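Local coordinates for protein uncharacterized tRNA/rRNA methyltransferase HI0380 (Haemophilus influenzae, PDB 3ILK) that probably methylates RNA with S-adenosyl-L-methionine as methyl donor, as in the TrmH family of SPOUT methyltransferases, though its own substrate is uncharacterised, at residues 191-196 with 235-240; 66-71 with 126-131; 181-186 with 216-221. All coordinates share one frame; numbering follows the deposited sequence.

Contact 1: residues 191-196 with 235-240; sequences ERIYQS and KRIDLT
Ile237 carries this contact, reaching from helix 220-240 to Ile193 and Ser196 on helix 180-197. Its CB points at the other helix and splits there into two branches. The short branch, CG2, stands anti to the backbone N and lies beside the hydroxyl of Ser196, with Ile237 CG2 3.8 Å from Ser196 OG. The long branch leaves through CG1 and continues extended (chi2 169°), which carries the terminal methyl out toward Ile193. This methyl, Ile237 CD1, lies 3.7 Å from Ile193 CD1 and also approaches Ile193 CG2. It passes Ser196 OG at 4.0 Å as well, so the hydroxyl is touched by both branches of the isoleucine. Ile193 answers with the end of its own side chain. Its CB is not aimed at Ile237, but a bent chain (chi1 -74°, chi2 -61°) swings CD1 round to the meeting point, and the two isoleucines cross obliquely. No hydrogen bond joins the two segments.

The same pair of helices, which run in the same direction, is tied one turn earlier by a salt bridge between Arg192 and Glu234. Arg236 of the second subunit packs against Ile237, and Met229 of that subunit against Tyr194, so the dimer interface lies alongside. With two methyl-bearing chains in the middle and a partly exposed hydroxyl beside them, the contact is held by burial of apolar surface, while the directed polar link between these helices is the Arg192-Glu234 salt bridge, whose acid lies just before 235-240.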
ATOM      1  N   GLU A 191      25.571  25.067 -18.736  1.00 28.13           N
ATOM      2  CA  GLU A 191      26.498  26.157 -18.372  1.00 29.18           C
ATOM      3  C   GLU A 191      26.343  27.392 -19.244  1.00 29.03           C
ATOM      4  O   GLU A 191      26.060  28.488 -18.737  1.00 28.65           O
ATOM      5  CB  GLU A 191      27.957  25.741 -18.489  1.00 29.52           C
ATOM      6  CG  GLU A 191      28.332  24.404 -17.900  1.00 32.59           C
ATOM      7  CD  GLU A 191      29.830  24.155 -17.951  1.00 34.44           C
ATOM      8  OE1 GLU A 191      30.606  25.137 -17.812  1.00 37.31           O
ATOM      9  OE2 GLU A 191      30.228  22.974 -18.130  1.00 35.25           O
ATOM     10  N   ARG A 192      26.583  27.213 -20.545  1.00 28.72           N
ATOM     11  CA  ARG A 192      26.374  28.277 -21.521  1.00 28.82           C
ATOM     12  C   ARG A 192      25.034  29.019 -21.323  1.00 28.25           C
ATOM     13  O   ARG A 192      25.003  30.253 -21.246  1.00 27.70           O
ATOM     14  CB  ARG A 192      26.478  27.751 -22.958  1.00 29.03           C
ATOM     15  CG  ARG A 192      26.307  28.887 -23.973  1.00 31.16           C
ATOM     16  CD  ARG A 192      26.525  28.470 -25.402  1.00 33.43           C
ATOM     17  NE  ARG A 192      25.276  28.086 -26.052  1.00 34.27           N
ATOM     18  CZ  ARG A 192      25.033  26.868 -26.514  1.00 35.12           C
ATOM     19  NH1 ARG A 192      25.958  25.922 -26.391  1.00 35.95           N
ATOM     20  NH2 ARG A 192      23.875  26.599 -27.106  1.00 35.98           N
ATOM     21  N   ILE A 193      23.940  28.266 -21.239  1.00 27.75           N
ATOM     22  CA  ILE A 193      22.601  28.874 -21.122  1.00 27.14           C
ATOM     23  C   ILE A 193      22.448  29.682 -19.824  1.00 27.07           C
ATOM     24  O   ILE A 193      21.969  30.822 -19.825  1.00 26.49           O
ATOM     25  CB  ILE A 193      21.471  27.801 -21.297  1.00 27.21           C
ATOM     26  CG1 ILE A 193      21.334  27.388 -22.778  1.00 26.30           C
ATOM     27  CG2 ILE A 193      20.122  28.262 -20.691  1.00 27.03           C
ATOM     28  CD1 ILE A 193      20.960  28.543 -23.754  1.00 24.79           C
ATOM     29  N   TYR A 194      22.890  29.094 -18.721  1.00 26.85           N
ATOM     30  CA  TYR A 194      22.729  29.734 -17.429  1.00 26.88           C
ATOM     31  C   TYR A 194      23.748  30.836 -17.146  1.00 26.88           C
ATOM     32  O   TYR A 194      23.511  31.697 -16.301  1.00 27.01           O
ATOM     33  CB  TYR A 194      22.574  28.687 -16.322  1.00 26.75           C
ATOM     34  CG  TYR A 194      21.178  28.094 -16.386  1.00 26.74           C
ATOM     35  CD1 TYR A 194      20.131  28.659 -15.656  1.00 24.75           C
ATOM     36  CD2 TYR A 194      20.893  27.004 -17.212  1.00 24.55           C
ATOM     37  CE1 TYR A 194      18.835  28.140 -15.734  1.00 26.37           C
ATOM     38  CE2 TYR A 194      19.599  26.488 -17.303  1.00 26.42           C
ATOM     39  CZ  TYR A 194      18.577  27.055 -16.549  1.00 26.28           C
ATOM     40  OH  TYR A 194      17.307  26.541 -16.641  1.00 23.93           O
ATOM     41  N   GLN A 195      24.852  30.824 -17.889  1.00 26.96           N
ATOM     42  CA  GLN A 195      25.758  31.966 -17.945  1.00 27.09           C
ATOM     43  C   GLN A 195      25.174  33.069 -18.821  1.00 27.01           C
ATOM     44  O   GLN A 195      25.392  34.251 -18.574  1.00 26.89           O
ATOM     45  CB  GLN A 195      27.118  31.553 -18.499  1.00 27.04           C
ATOM     46  CG  GLN A 195      27.983  30.836 -17.499  1.00 27.60           C
ATOM     47  CD  GLN A 195      29.446  30.980 -17.813  1.00 29.67           C
ATOM     48  OE1 GLN A 195      29.966  30.347 -18.738  1.00 30.14           O
ATOM     49  NE2 GLN A 195      30.132  31.817 -17.041  1.00 29.38           N
ATOM     50  N   SER A 196      24.450  32.666 -19.860  1.00 26.99           N
ATOM     51  CA  SER A 196      23.802  33.594 -20.770  1.00 27.07           C
ATOM     52  C   SER A 196      22.743  34.369 -20.001  1.00 27.30           C
ATOM     53  O   SER A 196      22.557  35.569 -20.216  1.00 27.22           O
ATOM     54  CB  SER A 196      23.174  32.827 -21.938  1.00 27.14           C
ATOM     55  OG  SER A 196      22.691  33.700 -22.941  1.00 27.22           O
ATOM     56  N   LYS A 235      15.571  29.205 -27.113  1.00 25.39           N
ATOM     57  CA  LYS A 235      14.657  29.857 -28.051  1.00 26.75           C
ATOM     58  C   LYS A 235      14.168  31.199 -27.497  1.00 27.16           C
ATOM     59  O   LYS A 235      14.145  32.203 -28.213  1.00 27.48           O
ATOM     60  CB  LYS A 235      13.472  28.944 -28.394  1.00 26.58           C
ATOM     61  CG  LYS A 235      13.861  27.671 -29.152  1.00 30.25           C
ATOM     62  CD  LYS A 235      12.670  26.734 -29.487  1.00 33.90           C
ATOM     63  CE  LYS A 235      12.189  25.898 -28.285  1.00 36.25           C
ATOM     64  NZ  LYS A 235      11.139  26.647 -27.475  1.00 35.47           N
ATOM     65  N   ARG A 236      13.805  31.209 -26.215  1.00 27.41           N
ATOM     66  CA  ARG A 236      13.362  32.434 -25.537  1.00 27.64           C
ATOM     67  C   ARG A 236      14.454  33.517 -25.440  1.00 27.50           C
ATOM     68  O   ARG A 236      14.195  34.683 -25.746  1.00 27.42           O
ATOM     69  CB  ARG A 236      12.814  32.112 -24.142  1.00 27.31           C
ATOM     70  CG  ARG A 236      11.289  32.204 -23.979  1.00 28.75           C
ATOM     71  CD  ARG A 236      10.668  33.401 -24.660  1.00 28.04           C
ATOM     72  NE  ARG A 236       9.676  34.033 -23.794  1.00 30.84           N
ATOM     73  CZ  ARG A 236       8.484  33.523 -23.507  1.00 29.57           C
ATOM     74  NH1 ARG A 236       8.100  32.357 -24.027  1.00 28.62           N
ATOM     75  NH2 ARG A 236       7.671  34.190 -22.698  1.00 31.29           N
ATOM     76  N   ILE A 237      15.649  33.127 -24.988  1.00 27.79           N
ATOM     77  CA  ILE A 237      16.838  34.001 -24.975  1.00 28.31           C
ATOM     78  C   ILE A 237      17.055  34.609 -26.361  1.00 29.11           C
ATOM     79  O   ILE A 237      17.248  35.825 -26.499  1.00 28.64           O
ATOM     80  CB  ILE A 237      18.149  33.241 -24.573  1.00 28.01           C
ATOM     81  CG1 ILE A 237      18.072  32.688 -23.147  1.00 27.85           C
ATOM     82  CG2 ILE A 237      19.389  34.152 -24.731  1.00 27.44           C
ATOM     83  CD1 ILE A 237      19.198  31.712 -22.801  1.00 28.59           C
ATOM     84  N   ASP A 238      17.011  33.744 -27.377  1.00 30.12           N
ATOM     85  CA  ASP A 238      17.309  34.129 -28.758  1.00 31.16           C
ATOM     86  C   ASP A 238      16.232  35.022 -29.358  1.00 31.60           C
ATOM     87  O   ASP A 238      16.426  35.629 -30.418  1.00 31.51           O
ATOM     88  CB  ASP A 238      17.543  32.884 -29.622  1.00 31.41           C
ATOM     89  CG  ASP A 238      18.841  32.155 -29.262  1.00 32.39           C
ATOM     90  OD1 ASP A 238      19.853  32.826 -28.951  1.00 33.43           O
ATOM     91  OD2 ASP A 238      18.847  30.906 -29.290  1.00 33.53           O
ATOM     92  N   LEU A 239      15.109  35.117 -28.651  1.00 32.12           N
ATOM     93  CA  LEU A 239      13.984  35.923 -29.080  1.00 32.58           C
ATOM     94  C   LEU A 239      14.012  37.323 -28.447  1.00 32.98           C
ATOM     95  O   LEU A 239      13.401  38.255 -28.977  1.00 32.88           O
ATOM     96  CB  LEU A 239      12.677  35.197 -28.753  1.00 32.52           C
ATOM     97  CG  LEU A 239      11.608  35.178 -29.848  1.00 32.35           C
ATOM     98  CD1 LEU A 239      11.873  34.070 -30.868  1.00 30.83           C
ATOM     99  CD2 LEU A 239      10.235  35.017 -29.223  1.00 32.68           C
ATOM    100  N   THR A 240      14.728  37.467 -27.327  1.00 33.52           N
ATOM    101  CA  THR A 240      14.825  38.750 -26.601  1.00 33.96           C
ATOM    102  C   THR A 240      15.849  39.689 -27.232  1.00 34.28           C
ATOM    103  O   THR A 240      15.568  40.867 -27.462  1.00 34.44           O
ATOM    104  CB  THR A 240      15.204  38.537 -25.112  1.00 34.06           C
ATOM    105  OG1 THR A 240      14.229  37.699 -24.476  1.00 34.12           O
ATOM    106  CG2 THR A 240      15.304  39.865 -24.361  1.00 33.43           C
TER

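Contact 2: residues 66-71 with 126-131; sequences DSFDEA and LKCHYH
Lys127 and Asp69 form the polar link of this contact, a salt bridge in which Lys127 NZ donates to Asp69 OD1 at 2.8 Å. The ammonium group comes to the syn side of that oxygen, 22° out of the carboxylate plane, and the two side chains cross at about a right angle. An extended lysine chain spans the gap to the carboxylate. Glu123 supplies a second carboxylate partner to the same nitrogen, which would be expected to stabilise the protonated lysine.

Asp69 sits in the first turn of helix 68-71, whose start is fixed by Ser67 at the N-cap. Ser67 OG accepts from Glu70 N at 3.0 Å, nearly straight at 168°, and donates in turn to Glu70 OE2 at 3.0 Å, so Glu70 holds the hydroxyl through both its backbone N-H and its carboxylate.

Next to the charged pair lies Phe68, with Asp69 OD1 in plane at its ring edge. With CG anti to the backbone N (chi1 170°), its ring is carried toward the lysine. Phe68 CE1 approaches Lys127 CB at 3.7 Å, so the lysine's aliphatic root runs past the ring obliquely while its tip serves Asp69. Cys128 SG lies near the ring plane at its edge, 4.3 Å from Phe68 CZ.

The contact joins the short helix after edge strand 63-65 to the link between helix 122-126 and strand 130-132, within the parallel alpha/beta domain of the SPOUT methyltransferases, a class whose hallmark is a C-terminal trefoil knot.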
ATOM      1  N   ASP A  66     -10.007 -35.586   9.785  1.00 21.71           N
ATOM      2  CA  ASP A  66     -10.043 -35.769  11.215  1.00 23.97           C
ATOM      3  C   ASP A  66      -8.674 -35.569  11.884  1.00 24.37           C
ATOM      4  O   ASP A  66      -8.591 -35.628  13.086  1.00 23.38           O
ATOM      5  CB  ASP A  66     -10.516 -37.212  11.505  1.00 25.88           C
ATOM      6  CG  ASP A  66     -11.239 -37.316  12.798  1.00 30.91           C
ATOM      7  OD1 ASP A  66     -11.661 -36.247  13.301  1.00 35.22           O
ATOM      8  OD2 ASP A  66     -11.432 -38.455  13.306  1.00 38.48           O
ATOM      9  N   SER A  67      -7.599 -35.361  11.113  1.00 23.55           N
ATOM     10  CA  SER A  67      -6.272 -35.314  11.708  1.00 23.69           C
ATOM     11  C   SER A  67      -5.363 -34.312  10.958  1.00 24.22           C
ATOM     12  O   SER A  67      -5.603 -33.959   9.767  1.00 22.04           O
ATOM     13  CB  SER A  67      -5.632 -36.713  11.677  1.00 24.98           C
ATOM     14  OG  SER A  67      -4.897 -36.945  10.466  1.00 27.17           O
ATOM     15  N   PHE A  68      -4.310 -33.893  11.664  1.00 22.95           N
ATOM     16  CA  PHE A  68      -3.465 -32.824  11.227  1.00 23.13           C
ATOM     17  C   PHE A  68      -2.632 -33.497  10.136  1.00 22.93           C
ATOM     18  O   PHE A  68      -2.433 -32.932   9.088  1.00 21.55           O
ATOM     19  CB  PHE A  68      -2.614 -32.326  12.434  1.00 22.89           C
ATOM     20  CG  PHE A  68      -1.520 -31.378  12.069  1.00 22.22           C
ATOM     21  CD1 PHE A  68      -0.311 -31.857  11.518  1.00 22.23           C
ATOM     22  CD2 PHE A  68      -1.678 -30.008  12.253  1.00 22.07           C
ATOM     23  CE1 PHE A  68       0.684 -31.005  11.169  1.00 21.23           C
ATOM     24  CE2 PHE A  68      -0.651 -29.097  11.908  1.00 25.17           C
ATOM     25  CZ  PHE A  68       0.539 -29.610  11.335  1.00 25.66           C
ATOM     26  N   ASP A  69      -2.193 -34.734  10.403  1.00 23.46           N
ATOM     27  CA  ASP A  69      -1.439 -35.530   9.431  1.00 24.44           C
ATOM     28  C   ASP A  69      -2.139 -35.664   8.082  1.00 25.04           C
ATOM     29  O   ASP A  69      -1.522 -35.434   7.031  1.00 26.02           O
ATOM     30  CB  ASP A  69      -1.096 -36.921  10.018  1.00 24.84           C
ATOM     31  CG  ASP A  69       0.054 -36.846  10.999  1.00 27.68           C
ATOM     32  OD1 ASP A  69       0.512 -35.725  11.275  1.00 29.69           O
ATOM     33  OD2 ASP A  69       0.504 -37.890  11.505  1.00 33.38           O
ATOM     34  N   GLU A  70      -3.426 -35.982   8.091  1.00 25.49           N
ATOM     35  CA  GLU A  70      -4.169 -36.030   6.830  1.00 26.40           C
ATOM     36  C   GLU A  70      -4.250 -34.615   6.223  1.00 26.27           C
ATOM     37  O   GLU A  70      -4.015 -34.446   5.004  1.00 23.87           O
ATOM     38  CB  GLU A  70      -5.560 -36.654   7.013  1.00 25.94           C
ATOM     39  CG  GLU A  70      -5.479 -38.136   7.240  1.00 29.07           C
ATOM     40  CD  GLU A  70      -6.729 -38.690   7.903  1.00 35.11           C
ATOM     41  OE1 GLU A  70      -7.294 -39.647   7.350  1.00 38.39           O
ATOM     42  OE2 GLU A  70      -7.127 -38.190   8.985  1.00 36.68           O
ATOM     43  N   ALA A  71      -4.497 -33.610   7.081  1.00 25.02           N
ATOM     44  CA  ALA A  71      -4.672 -32.233   6.601  1.00 25.77           C
ATOM     45  C   ALA A  71      -3.460 -31.730   5.829  1.00 26.28           C
ATOM     46  O   ALA A  71      -3.613 -30.920   4.953  1.00 28.13           O
ATOM     47  CB  ALA A  71      -5.031 -31.268   7.727  1.00 25.41           C
ATOM     48  N   LEU A 126       5.630 -29.030  16.244  1.00 23.67           N
ATOM     49  CA  LEU A 126       6.856 -29.742  15.838  1.00 24.39           C
ATOM     50  C   LEU A 126       6.726 -30.153  14.373  1.00 24.56           C
ATOM     51  O   LEU A 126       7.712 -30.200  13.638  1.00 24.54           O
ATOM     52  CB  LEU A 126       7.137 -30.974  16.740  1.00 22.88           C
ATOM     53  CG  LEU A 126       8.343 -31.887  16.392  1.00 28.27           C
ATOM     54  CD1 LEU A 126       9.655 -31.133  16.432  1.00 24.06           C
ATOM     55  CD2 LEU A 126       8.409 -33.142  17.315  1.00 29.18           C
ATOM     56  N   LYS A 127       5.502 -30.402  13.922  1.00 24.01           N
ATOM     57  CA  LYS A 127       5.338 -30.776  12.527  1.00 24.57           C
ATOM     58  C   LYS A 127       5.344 -29.608  11.525  1.00 24.50           C
ATOM     59  O   LYS A 127       5.373 -29.859  10.320  1.00 26.71           O
ATOM     60  CB  LYS A 127       4.141 -31.698  12.348  1.00 24.47           C
ATOM     61  CG  LYS A 127       4.313 -33.074  13.016  1.00 23.27           C
ATOM     62  CD  LYS A 127       2.950 -33.789  13.112  1.00 26.71           C
ATOM     63  CE  LYS A 127       3.108 -35.291  13.395  1.00 30.00           C
ATOM     64  NZ  LYS A 127       1.768 -35.836  13.782  1.00 32.28           N
ATOM     65  N   CYS A 128       5.425 -28.364  12.001  1.00 22.48           N
ATOM     66  CA  CYS A 128       5.611 -27.222  11.111  1.00 21.50           C
ATOM     67  C   CYS A 128       7.081 -26.862  10.901  1.00 21.79           C
ATOM     68  O   CYS A 128       7.832 -26.824  11.861  1.00 21.58           O
ATOM     69  CB  CYS A 128       4.953 -26.014  11.673  1.00 20.96           C
ATOM     70  SG  CYS A 128       3.194 -26.315  11.902  1.00 25.05           S
ATOM     71  N   HIS A 129       7.443 -26.450   9.681  1.00 20.04           N
ATOM     72  CA  HIS A 129       8.872 -26.116   9.401  1.00 20.11           C
ATOM     73  C   HIS A 129       9.070 -24.681   9.903  1.00 20.32           C
ATOM     74  O   HIS A 129      10.116 -24.359  10.442  1.00 18.85           O
ATOM     75  CB  HIS A 129       9.149 -26.230   7.912  1.00 18.18           C
ATOM     76  CG  HIS A 129       8.967 -27.626   7.395  1.00 20.27           C
ATOM     77  ND1 HIS A 129       9.990 -28.564   7.392  1.00 22.48           N
ATOM     78  CD2 HIS A 129       7.866 -28.267   6.938  1.00 19.95           C
ATOM     79  CE1 HIS A 129       9.526 -29.716   6.935  1.00 19.45           C
ATOM     80  NE2 HIS A 129       8.243 -29.563   6.654  1.00 23.86           N
ATOM     81  N   TYR A 130       8.019 -23.851   9.805  1.00 18.47           N
ATOM     82  CA  TYR A 130       8.151 -22.469  10.261  1.00 20.16           C
ATOM     83  C   TYR A 130       6.879 -22.094  10.974  1.00 20.41           C
ATOM     84  O   TYR A 130       5.828 -22.768  10.807  1.00 20.95           O
ATOM     85  CB  TYR A 130       8.532 -21.421   9.145  1.00 19.66           C
ATOM     86  CG  TYR A 130       9.840 -21.733   8.419  1.00 23.37           C
ATOM     87  CD1 TYR A 130       9.820 -22.497   7.255  1.00 21.92           C
ATOM     88  CD2 TYR A 130      11.088 -21.270   8.899  1.00 22.32           C
ATOM     89  CE1 TYR A 130      10.993 -22.815   6.578  1.00 24.74           C
ATOM     90  CE2 TYR A 130      12.291 -21.589   8.230  1.00 26.89           C
ATOM     91  CZ  TYR A 130      12.224 -22.357   7.072  1.00 25.98           C
ATOM     92  OH  TYR A 130      13.356 -22.677   6.377  1.00 30.34           O
ATOM     93  N   HIS A 131       6.989 -21.088  11.834  1.00 20.30           N
ATOM     94  CA  HIS A 131       5.832 -20.681  12.645  1.00 20.49           C
ATOM     95  C   HIS A 131       5.554 -19.247  12.362  1.00 21.31           C
ATOM     96  O   HIS A 131       6.448 -18.401  12.505  1.00 22.31           O
ATOM     97  CB  HIS A 131       6.093 -20.934  14.108  1.00 19.61           C
ATOM     98  CG  HIS A 131       6.454 -22.366  14.382  1.00 19.79           C
ATOM     99  ND1 HIS A 131       7.758 -22.818  14.376  1.00 18.52           N
ATOM    100  CD2 HIS A 131       5.686 -23.457  14.541  1.00 21.06           C
ATOM    101  CE1 HIS A 131       7.772 -24.119  14.580  1.00 18.80           C
ATOM    102  NE2 HIS A 131       6.526 -24.532  14.685  1.00 18.64           N
TER

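Contact 3: residues 181-186 with 216-221; sequences DQLAYF and AKLEKN
Two pairs of side chains, each turned differently, bring Leu183 and Gln182 of helix 180-197 against Leu218, in the short turn between helices 204-216 and 220-240, and Lys220, in the first turn of the latter. In the apolar pair the leucines meet at an oblique angle, methyl to methyl, with Leu183 CD2 3.6 Å from Leu218 CD1. That same Leu218 methyl also approaches the ring of Phe186 obliquely and more loosely, at 4.4 Å from Phe186 CE2.

The polar pair is set at about a right angle. Gln182 reaches out extended, whereas Lys220 is bent at chi2 (56°) and again at chi4 (-60°), which lays its last carbons across the end of the amide. Lys220 CE stands 3.8 Å from Gln182 NE2, and Lys220 NZ is 3.4 Å from the same nitrogen. Both nitrogens are donors, so this approach is no hydrogen bond. The amide's orientation follows from its other end, where Gln182 OE1 accepts from the backbone N of Thr179.

Leu212 of the second subunit packs on Leu218, and Arg211 of that subunit forms a salt bridge with Glu219. With no hydrogen bond across the two segments, attraction between them rests on the leucines and the phenylalanine, the amide and ammonium groups being neighbours rather than bonded partners.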
ATOM      1  N   ASP A 181      29.819  11.378 -23.670  1.00 18.19           N
ATOM      2  CA  ASP A 181      29.787  12.608 -24.456  1.00 18.20           C
ATOM      3  C   ASP A 181      28.377  13.254 -24.461  1.00 18.12           C
ATOM      4  O   ASP A 181      28.204  14.482 -24.432  1.00 18.96           O
ATOM      5  CB  ASP A 181      30.367  12.340 -25.847  1.00 18.62           C
ATOM      6  CG  ASP A 181      29.527  11.383 -26.692  1.00 17.22           C
ATOM      7  OD1 ASP A 181      29.505  10.158 -26.441  1.00 15.19           O
ATOM      8  OD2 ASP A 181      28.962  11.857 -27.687  1.00 16.49           O
ATOM      9  N   GLN A 182      27.342  12.443 -24.458  1.00 17.19           N
ATOM     10  CA  GLN A 182      26.016  13.048 -24.451  1.00 17.34           C
ATOM     11  C   GLN A 182      25.810  13.884 -23.196  1.00 16.70           C
ATOM     12  O   GLN A 182      25.431  15.069 -23.285  1.00 18.27           O
ATOM     13  CB  GLN A 182      24.953  11.996 -24.643  1.00 17.64           C
ATOM     14  CG  GLN A 182      24.751  11.664 -26.089  1.00 16.93           C
ATOM     15  CD  GLN A 182      24.140  10.307 -26.309  1.00 16.52           C
ATOM     16  OE1 GLN A 182      24.053   9.509 -25.389  1.00 20.11           O
ATOM     17  NE2 GLN A 182      23.736  10.033 -27.532  1.00 15.48           N
ATOM     18  N   LEU A 183      26.136  13.309 -22.037  1.00 16.55           N
ATOM     19  CA  LEU A 183      25.949  13.992 -20.739  1.00 16.60           C
ATOM     20  C   LEU A 183      26.869  15.211 -20.642  1.00 15.99           C
ATOM     21  O   LEU A 183      26.498  16.286 -20.160  1.00 14.72           O
ATOM     22  CB  LEU A 183      26.309  13.056 -19.589  1.00 16.88           C
ATOM     23  CG  LEU A 183      25.465  11.848 -19.211  1.00 18.71           C
ATOM     24  CD1 LEU A 183      26.202  11.047 -18.129  1.00 18.51           C
ATOM     25  CD2 LEU A 183      24.099  12.285 -18.625  1.00 16.70           C
ATOM     26  N   ALA A 184      28.081  15.043 -21.136  1.00 12.52           N
ATOM     27  CA  ALA A 184      29.032  16.112 -21.111  1.00 13.64           C
ATOM     28  C   ALA A 184      28.488  17.249 -21.947  1.00 13.62           C
ATOM     29  O   ALA A 184      28.510  18.394 -21.506  1.00 15.93           O
ATOM     30  CB  ALA A 184      30.429  15.623 -21.668  1.00 10.67           C
ATOM     31  N   TYR A 185      27.969  16.940 -23.133  1.00 13.81           N
ATOM     32  CA  TYR A 185      27.419  17.978 -23.983  1.00 14.95           C
ATOM     33  C   TYR A 185      26.362  18.738 -23.194  1.00 15.98           C
ATOM     34  O   TYR A 185      26.301  19.969 -23.250  1.00 15.96           O
ATOM     35  CB  TYR A 185      26.784  17.393 -25.244  1.00 13.99           C
ATOM     36  CG  TYR A 185      26.234  18.466 -26.157  1.00 16.28           C
ATOM     37  CD1 TYR A 185      26.968  18.860 -27.273  1.00 17.06           C
ATOM     38  CD2 TYR A 185      24.979  19.114 -25.892  1.00 15.67           C
ATOM     39  CE1 TYR A 185      26.527  19.832 -28.114  1.00 18.09           C
ATOM     40  CE2 TYR A 185      24.521  20.105 -26.737  1.00 16.13           C
ATOM     41  CZ  TYR A 185      25.319  20.452 -27.856  1.00 17.97           C
ATOM     42  OH  TYR A 185      24.952  21.399 -28.771  1.00 19.94           O
ATOM     43  N   PHE A 186      25.546  17.987 -22.456  1.00 17.96           N
ATOM     44  CA  PHE A 186      24.414  18.542 -21.635  1.00 18.93           C
ATOM     45  C   PHE A 186      24.910  19.496 -20.552  1.00 19.76           C
ATOM     46  O   PHE A 186      24.196  20.428 -20.147  1.00 20.29           O
ATOM     47  CB  PHE A 186      23.670  17.394 -20.932  1.00 18.00           C
ATOM     48  CG  PHE A 186      22.669  17.855 -19.833  1.00 23.09           C
ATOM     49  CD1 PHE A 186      21.642  18.689 -20.145  1.00 21.95           C
ATOM     50  CD2 PHE A 186      22.804  17.431 -18.502  1.00 23.14           C
ATOM     51  CE1 PHE A 186      20.718  19.100 -19.159  1.00 27.85           C
ATOM     52  CE2 PHE A 186      21.932  17.854 -17.523  1.00 27.15           C
ATOM     53  CZ  PHE A 186      20.873  18.667 -17.846  1.00 26.09           C
ATOM     54  N   ALA A 216      22.191  10.759  -9.863  1.00 27.23           N
ATOM     55  CA  ALA A 216      20.921  10.350 -10.481  1.00 26.93           C
ATOM     56  C   ALA A 216      21.065   9.145 -11.426  1.00 26.52           C
ATOM     57  O   ALA A 216      20.231   8.225 -11.396  1.00 26.25           O
ATOM     58  CB  ALA A 216      20.291  11.528 -11.223  1.00 26.38           C
ATOM     59  N   LYS A 217      22.141   9.160 -12.225  1.00 26.07           N
ATOM     60  CA  LYS A 217      22.344   8.243 -13.352  1.00 25.31           C
ATOM     61  C   LYS A 217      21.173   8.445 -14.330  1.00 25.25           C
ATOM     62  O   LYS A 217      20.173   7.714 -14.321  1.00 24.50           O
ATOM     63  CB  LYS A 217      22.475   6.787 -12.888  1.00 25.60           C
ATOM     64  CG  LYS A 217      23.558   5.993 -13.679  1.00 27.23           C
ATOM     65  CD  LYS A 217      23.187   4.521 -13.961  1.00 28.27           C
ATOM     66  CE  LYS A 217      22.767   3.764 -12.692  1.00 29.04           C
ATOM     67  NZ  LYS A 217      22.386   2.336 -12.956  1.00 30.46           N
ATOM     68  N   LEU A 218      21.285   9.490 -15.141  1.00 24.24           N
ATOM     69  CA  LEU A 218      20.209   9.883 -16.033  1.00 23.85           C
ATOM     70  C   LEU A 218      19.894   8.787 -17.044  1.00 23.61           C
ATOM     71  O   LEU A 218      20.809   8.209 -17.653  1.00 21.50           O
ATOM     72  CB  LEU A 218      20.624  11.145 -16.813  1.00 24.42           C
ATOM     73  CG  LEU A 218      20.818  12.420 -15.986  1.00 25.47           C
ATOM     74  CD1 LEU A 218      21.252  13.557 -16.891  1.00 25.00           C
ATOM     75  CD2 LEU A 218      19.534  12.784 -15.301  1.00 20.93           C
ATOM     76  N   GLU A 219      18.607   8.507 -17.244  1.00 23.15           N
ATOM     77  CA  GLU A 219      18.238   7.710 -18.410  1.00 23.46           C
ATOM     78  C   GLU A 219      18.338   8.581 -19.691  1.00 23.19           C
ATOM     79  O   GLU A 219      18.278   9.818 -19.618  1.00 22.45           O
ATOM     80  CB  GLU A 219      16.866   7.076 -18.233  1.00 22.55           C
ATOM     81  CG  GLU A 219      16.858   5.934 -17.211  1.00 24.87           C
ATOM     82  CD  GLU A 219      15.459   5.577 -16.712  1.00 25.21           C
ATOM     83  OE1 GLU A 219      14.478   5.798 -17.447  1.00 25.95           O
ATOM     84  OE2 GLU A 219      15.336   5.069 -15.576  1.00 27.90           O
ATOM     85  N   LYS A 220      18.490   7.936 -20.846  1.00 23.58           N
ATOM     86  CA  LYS A 220      18.599   8.660 -22.124  1.00 24.73           C
ATOM     87  C   LYS A 220      17.351   9.500 -22.404  1.00 24.86           C
ATOM     88  O   LYS A 220      17.463  10.634 -22.879  1.00 24.76           O
ATOM     89  CB  LYS A 220      18.908   7.711 -23.285  1.00 24.66           C
ATOM     90  CG  LYS A 220      19.133   8.399 -24.658  1.00 28.29           C
ATOM     91  CD  LYS A 220      20.244   9.473 -24.664  1.00 30.68           C
ATOM     92  CE  LYS A 220      20.226  10.300 -25.978  1.00 33.14           C
ATOM     93  NZ  LYS A 220      20.445   9.439 -27.197  1.00 32.58           N
ATOM     94  N   ASN A 221      16.175   8.969 -22.066  1.00 24.68           N
ATOM     95  CA  ASN A 221      14.943   9.723 -22.247  1.00 25.23           C
ATOM     96  C   ASN A 221      14.814  10.901 -21.266  1.00 24.18           C
ATOM     97  O   ASN A 221      14.335  11.961 -21.651  1.00 24.24           O
ATOM     98  CB  ASN A 221      13.699   8.824 -22.273  1.00 25.44           C
ATOM     99  CG  ASN A 221      13.192   8.500 -20.908  1.00 29.67           C
ATOM    100  OD1 ASN A 221      12.092   8.922 -20.522  1.00 33.12           O
ATOM    101  ND2 ASN A 221      13.992   7.752 -20.138  1.00 34.84           N
TER

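Contacts 1 and 3 belong together: both draw on helix 180-197 and helix 220-240, their centres are 20 Å apart, and their segments alternate along the chain. Contact 3 lies near the start of both helices, including the turn that leads into helix 220-240, and contact 1 near their ends, with helix 204-216 in the connection between them; both also border the second subunit. Contact 2 closes earlier in the sequence, on the far side of the chain's centre, 57 Å from contact 3 and 74 Å from contact 1, centre to centre. It alone lies near the cofactor site inferred by similarity, with the side chain of Phe68 about 8 Å from Gly114 and that of Cys128 about 8 Å from Ser82.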